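Local coordinates for protein putative hydroxymethylglutaryl-CoA synthase (Streptococcus mutans, PDB 3SQZ) that probably condenses acetyl-CoA with acetoacetyl-CoA to form hydroxymethylglutaryl-CoA, and is held here with coenzyme A in its pocket, at residues Ser47-Arg60 with Arg372-Ile384. Numbering follows the deposited sequence.
Sequences SQYVLNMKDLAEAR and RRTPLSVENYEKI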
loop_
_atom_site.group_PDB
_atom_site.type_symbol
_atom_site.label_atom_id
_atom_site.label_comp_id
_atom_site.label_asym_id
_atom_site.label_seq_id
_atom_site.Cartn_x
_atom_site.Cartn_y
_atom_site.Cartn_z
ATOM N N SER A 47 -6.569 -6.989 -7.121
ATOM C CA SER A 47 -7.523 -7.276 -8.175
ATOM C C SER A 47 -7.399 -8.735 -8.623
ATOM O O SER A 47 -6.534 -9.486 -8.146
ATOM C CB SER A 47 -7.303 -6.325 -9.344
ATOM O OG SER A 47 -5.951 -6.366 -9.739
ATOM N N GLN A 48 -8.273 -9.138 -9.539
ATOM C CA GLN A 48 -8.397 -10.544 -9.912
ATOM C C GLN A 48 -7.647 -10.912 -11.192
ATOM O O GLN A 48 -7.755 -12.040 -11.661
ATOM C CB GLN A 48 -9.875 -10.917 -10.056
ATOM C CG GLN A 48 -10.724 -10.584 -8.841
ATOM C CD GLN A 48 -10.260 -11.268 -7.570
ATOM O OE1 GLN A 48 -10.156 -10.636 -6.509
ATOM N NE2 GLN A 48 -10.005 -12.558 -7.655
ATOM N N TYR A 49 -6.892 -9.963 -11.738
ATOM C CA TYR A 49 -6.174 -10.147 -13.001
ATOM C C TYR A 49 -4.699 -9.810 -12.813
ATOM O O TYR A 49 -4.337 -9.007 -11.947
ATOM C CB TYR A 49 -6.737 -9.227 -14.084
ATOM C CG TYR A 49 -8.191 -9.438 -14.405
ATOM C CD1 TYR A 49 -8.593 -10.383 -15.344
ATOM C CD2 TYR A 49 -9.164 -8.677 -13.776
ATOM C CE1 TYR A 49 -9.927 -10.559 -15.648
ATOM C CE2 TYR A 49 -10.503 -8.848 -14.070
ATOM C CZ TYR A 49 -10.881 -9.788 -15.007
ATOM O OH TYR A 49 -12.226 -9.939 -15.290
ATOM N N VAL A 50 -3.857 -10.396 -13.657
ATOM C CA VAL A 50 -2.426 -10.167 -13.584
ATOM C C VAL A 50 -1.849 -9.993 -14.983
ATOM O O VAL A 50 -2.274 -10.659 -15.929
ATOM C CB VAL A 50 -1.711 -11.325 -12.823
ATOM C CG1 VAL A 50 -1.957 -12.689 -13.489
ATOM C CG2 VAL A 50 -0.227 -11.048 -12.665
ATOM N N LEU A 51 -0.901 -9.068 -15.099
ATOM C CA LEU A 51 -0.101 -8.892 -16.301
ATOM C C LEU A 51 1.303 -9.388 -15.984
ATOM O O LEU A 51 1.985 -8.852 -15.108
ATOM C CB LEU A 51 -0.065 -7.421 -16.713
ATOM C CG LEU A 51 0.840 -7.094 -17.900
ATOM C CD1 LEU A 51 0.354 -7.763 -19.187
ATOM C CD2 LEU A 51 0.924 -5.586 -18.082
ATOM N N ASN A 52 1.728 -10.428 -16.688
ATOM C CA ASN A 52 3.064 -10.961 -16.481
ATOM C C ASN A 52 4.084 -10.087 -17.217
ATOM O O ASN A 52 3.874 -9.714 -18.373
ATOM C CB ASN A 52 3.114 -12.435 -16.889
ATOM C CG ASN A 52 2.374 -13.328 -15.897
ATOM O OD1 ASN A 52 2.361 -13.060 -14.694
ATOM N ND2 ASN A 52 1.746 -14.384 -16.399
ATOM N N MET A 53 5.177 -9.745 -16.542
ATOM C CA MET A 53 6.138 -8.804 -17.105
ATOM C C MET A 53 6.776 -9.309 -18.396
ATOM O O MET A 53 7.081 -8.525 -19.292
ATOM C CB MET A 53 7.206 -8.434 -16.084
ATOM C CG MET A 53 6.651 -7.625 -14.912
ATOM S SD MET A 53 5.855 -6.070 -15.388
ATOM C CE MET A 53 7.254 -4.962 -15.373
ATOM N N LYS A 54 6.966 -10.616 -18.514
ATOM C CA LYS A 54 7.536 -11.144 -19.746
ATOM C C LYS A 54 6.615 -10.878 -20.936
ATOM O O LYS A 54 7.090 -10.673 -22.057
ATOM C CB LYS A 54 7.832 -12.633 -19.610
ATOM C CG LYS A 54 6.601 -13.485 -19.430
ATOM C CD LYS A 54 6.968 -14.918 -19.122
ATOM C CE LYS A 54 5.723 -15.765 -19.032
ATOM N NZ LYS A 54 6.046 -17.158 -18.637
ATOM N N ASP A 55 5.303 -10.894 -20.703
ATOM C CA ASP A 55 4.350 -10.587 -21.765
ATOM C C ASP A 55 4.422 -9.111 -22.166
ATOM O O ASP A 55 4.369 -8.779 -23.352
ATOM C CB ASP A 55 2.918 -10.954 -21.364
ATOM C CG ASP A 55 2.681 -12.457 -21.303
ATOM O OD1 ASP A 55 3.477 -13.226 -21.887
ATOM O OD2 ASP A 55 1.678 -12.880 -20.693
ATOM N N LEU A 56 4.519 -8.225 -21.176
ATOM C CA LEU A 56 4.665 -6.803 -21.452
ATOM C C LEU A 56 5.960 -6.558 -22.228
ATOM O O LEU A 56 5.980 -5.810 -23.205
ATOM C CB LEU A 56 4.650 -6.000 -20.152
ATOM C CG LEU A 56 4.771 -4.483 -20.318
ATOM C CD1 LEU A 56 3.587 -3.900 -21.094
ATOM C CD2 LEU A 56 4.901 -3.800 -18.959
ATOM N N ALA A 57 7.043 -7.208 -21.806
ATOM C CA ALA A 57 8.328 -7.045 -22.477
ATOM C C ALA A 57 8.226 -7.428 -23.947
ATOM O O ALA A 57 8.706 -6.706 -24.823
ATOM C CB ALA A 57 9.399 -7.871 -21.779
ATOM N N GLU A 58 7.595 -8.566 -24.212
ATOM C CA GLU A 58 7.440 -9.043 -25.580
ATOM C C GLU A 58 6.656 -8.041 -26.425
ATOM O O GLU A 58 7.040 -7.734 -27.552
ATOM C CB GLU A 58 6.746 -10.404 -25.603
ATOM C CG GLU A 58 6.413 -10.878 -27.006
ATOM C CD GLU A 58 5.730 -12.225 -27.020
ATOM N N ALA A 59 5.560 -7.523 -25.880
ATOM C CA ALA A 59 4.721 -6.594 -26.628
ATOM C C ALA A 59 5.438 -5.277 -26.897
ATOM O O ALA A 59 5.235 -4.653 -27.940
ATOM C CB ALA A 59 3.413 -6.347 -25.896
ATOM N N ARG A 60 6.279 -4.857 -25.957
ATOM C CA ARG A 60 6.915 -3.541 -26.035
ATOM C C ARG A 60 8.313 -3.564 -26.649
ATOM O O ARG A 60 8.934 -2.515 -26.814
ATOM C CB ARG A 60 6.973 -2.889 -24.651
ATOM C CG ARG A 60 5.614 -2.636 -24.025
ATOM C CD ARG A 60 4.840 -1.492 -24.697
ATOM N NE ARG A 60 3.524 -1.386 -24.080
ATOM C CZ ARG A 60 2.414 -1.933 -24.564
ATOM N NH1 ARG A 60 2.441 -2.576 -25.724
ATOM N NH2 ARG A 60 1.274 -1.828 -23.890
ATOM N N ARG A 372 -3.912 -17.310 -8.271
ATOM C CA ARG A 372 -5.259 -17.471 -8.807
ATOM C C ARG A 372 -5.655 -16.378 -9.791
ATOM O O ARG A 372 -6.605 -16.556 -10.541
ATOM C CB ARG A 372 -6.299 -17.553 -7.689
ATOM C CG ARG A 372 -6.058 -18.659 -6.697
ATOM C CD ARG A 372 -7.062 -18.591 -5.571
ATOM N NE ARG A 372 -6.806 -19.637 -4.593
ATOM C CZ ARG A 372 -7.406 -19.722 -3.412
ATOM N NH1 ARG A 372 -8.312 -18.822 -3.053
ATOM N NH2 ARG A 372 -7.098 -20.714 -2.590
ATOM N N ARG A 373 -4.965 -15.244 -9.780
ATOM C CA ARG A 373 -5.329 -14.157 -10.679
ATOM C C ARG A 373 -5.311 -14.638 -12.126
ATOM O O ARG A 373 -4.478 -15.470 -12.524
ATOM C CB ARG A 373 -4.365 -12.978 -10.533
ATOM C CG ARG A 373 -4.542 -12.186 -9.245
ATOM C CD ARG A 373 -3.435 -11.154 -9.049
ATOM N NE ARG A 373 -2.137 -11.817 -9.001
ATOM C CZ ARG A 373 -0.963 -11.200 -9.099
ATOM N NH1 ARG A 373 -0.896 -9.885 -9.212
ATOM N NH2 ARG A 373 0.159 -11.914 -9.080
ATOM N N THR A 374 -6.230 -14.104 -12.923
ATOM C CA THR A 374 -6.336 -14.452 -14.331
ATOM C C THR A 374 -5.320 -13.670 -15.147
ATOM O O THR A 374 -5.348 -12.443 -15.148
ATOM C CB THR A 374 -7.768 -14.154 -14.814
ATOM O OG1 THR A 374 -8.669 -15.060 -14.167
ATOM C CG2 THR A 374 -7.909 -14.255 -16.334
ATOM N N PRO A 375 -4.419 -14.378 -15.850
ATOM C CA PRO A 375 -3.441 -13.645 -16.658
ATOM C C PRO A 375 -4.109 -12.997 -17.863
ATOM O O PRO A 375 -4.986 -13.585 -18.482
ATOM C CB PRO A 375 -2.453 -14.726 -17.100
ATOM C CG PRO A 375 -2.642 -15.835 -16.110
ATOM C CD PRO A 375 -4.108 -15.815 -15.790
ATOM N N LEU A 376 -3.691 -11.785 -18.189
ATOM C CA LEU A 376 -4.228 -11.077 -19.335
ATOM C C LEU A 376 -3.206 -10.986 -20.446
ATOM O O LEU A 376 -2.021 -10.784 -20.191
ATOM C CB LEU A 376 -4.624 -9.654 -18.942
ATOM C CG LEU A 376 -5.823 -9.553 -18.007
ATOM C CD1 LEU A 376 -6.010 -8.120 -17.512
ATOM C CD2 LEU A 376 -7.088 -10.060 -18.693
ATOM N N SER A 377 -3.662 -11.115 -21.684
ATOM C CA SER A 377 -2.829 -10.731 -22.809
ATOM C C SER A 377 -2.570 -9.229 -22.699
ATOM O O SER A 377 -3.326 -8.490 -22.061
ATOM C CB SER A 377 -3.543 -11.020 -24.122
ATOM O OG SER A 377 -4.689 -10.187 -24.249
ATOM N N VAL A 378 -1.510 -8.753 -23.330
ATOM C CA VAL A 378 -1.269 -7.320 -23.340
ATOM C C VAL A 378 -2.457 -6.602 -23.989
ATOM O O VAL A 378 -2.898 -5.558 -23.510
ATOM C CB VAL A 378 0.077 -6.968 -24.001
ATOM C CG1 VAL A 378 0.230 -5.463 -24.162
ATOM C CG2 VAL A 378 1.221 -7.565 -23.178
ATOM N N GLU A 379 -2.992 -7.165 -25.065
ATOM C CA GLU A 379 -4.159 -6.579 -25.723
ATOM C C GLU A 379 -5.345 -6.410 -24.776
ATOM O O GLU A 379 -5.979 -5.348 -24.737
ATOM C CB GLU A 379 -4.579 -7.433 -26.920
ATOM C CG GLU A 379 -3.621 -7.367 -28.082
ATOM N N ASN A 380 -5.656 -7.450 -24.017
ATOM C CA ASN A 380 -6.773 -7.366 -23.080
ATOM C C ASN A 380 -6.480 -6.493 -21.874
ATOM O O ASN A 380 -7.377 -5.803 -21.378
ATOM C CB ASN A 380 -7.244 -8.753 -22.653
ATOM C CG ASN A 380 -8.048 -9.438 -23.732
ATOM O OD1 ASN A 380 -8.745 -8.778 -24.505
ATOM N ND2 ASN A 380 -7.957 -10.758 -23.798
ATOM N N TYR A 381 -5.232 -6.498 -21.411
ATOM C CA TYR A 381 -4.835 -5.587 -20.342
ATOM C C TYR A 381 -5.027 -4.131 -20.777
ATOM O O TYR A 381 -5.528 -3.307 -20.011
ATOM C CB TYR A 381 -3.389 -5.861 -19.884
ATOM C CG TYR A 381 -2.549 -4.612 -19.722
ATOM C CD1 TYR A 381 -2.667 -3.810 -18.592
ATOM C CD2 TYR A 381 -1.658 -4.222 -20.712
ATOM C CE1 TYR A 381 -1.916 -2.654 -18.460
ATOM C CE2 TYR A 381 -0.906 -3.073 -20.588
ATOM C CZ TYR A 381 -1.034 -2.293 -19.458
ATOM O OH TYR A 381 -0.299 -1.137 -19.330
ATOM N N GLU A 382 -4.658 -3.815 -22.014
ATOM C CA GLU A 382 -4.807 -2.447 -22.505
ATOM C C GLU A 382 -6.265 -2.018 -22.502
ATOM O O GLU A 382 -6.604 -0.897 -22.110
ATOM C CB GLU A 382 -4.227 -2.308 -23.910
ATOM C CG GLU A 382 -2.719 -2.348 -23.946
ATOM C CD GLU A 382 -2.163 -2.355 -25.351
ATOM O OE1 GLU A 382 -2.944 -2.521 -26.309
ATOM O OE2 GLU A 382 -0.942 -2.202 -25.496
ATOM N N LYS A 383 -7.136 -2.913 -22.938
ATOM C CA LYS A 383 -8.553 -2.607 -23.014
ATOM C C LYS A 383 -9.172 -2.485 -21.626
ATOM O O LYS A 383 -9.961 -1.575 -21.367
ATOM C CB LYS A 383 -9.284 -3.676 -23.826
ATOM C CG LYS A 383 -8.992 -3.620 -25.316
ATOM N N ILE A 384 -8.821 -3.406 -20.738
ATOM C CA ILE A 384 -9.443 -3.457 -19.427
ATOM C C ILE A 384 -8.905 -2.374 -18.487
ATOM O O ILE A 384 -9.672 -1.666 -17.831
ATOM C CB ILE A 384 -9.274 -4.864 -18.814
ATOM C CG1 ILE A 384 -10.128 -5.870 -19.595
ATOM C CG2 ILE A 384 -9.650 -4.871 -17.348
ATOM C CD1 ILE A 384 -9.866 -7.320 -19.239
HETATM O O HOH W 1 -9.148 -14.951 -11.579
HETATM O O HOH W 2 0.183 -11.592 -18.766
HETATM O O HOH W 3 0.687 -3.972 -27.549
#
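V50 and R373 cross at about a right angle: the valine methyl CG2 sits over one face of the guanidinium, offset toward its rim and 3.6 Å from R373 CZ. With CG2 anti to the backbone N, V50 turns its other methyl, CG1, toward P375. The arginine is bent at chi3 (-60°); NE is bonded to L370 O, and NH1 to S77 OG and Q307 O, which should hold the flat group against the valine. Beside this pair V50 N donates to T374 O (2.9 Å) and V50 O accepts from L376 N (2.9 Å), the bonding of two parallel strands. These belong to a small three-stranded sheet, apart from the large sheet of the thiolase fold, with 49-52 in the middle. On the face that carries Y49 and T374, L376 packs its CD1 on Y49 CB. Beyond the strands, helices 53-60 and 378-384 cross at -95°, and V378 enters as a knob among D55, L56, A59 and R60, its CG2 3.4 Å from D55 O. L51 CD2 lies over the centre of the Y381 ring. At the C-terminal end of helix 53-60, R60 NH2 forms a salt bridge with E382 OE2 (2.8 Å), received on the oxygen's anti lone pair with guanidinium and carboxylate 26° apart, while R60 NE pairs with E184.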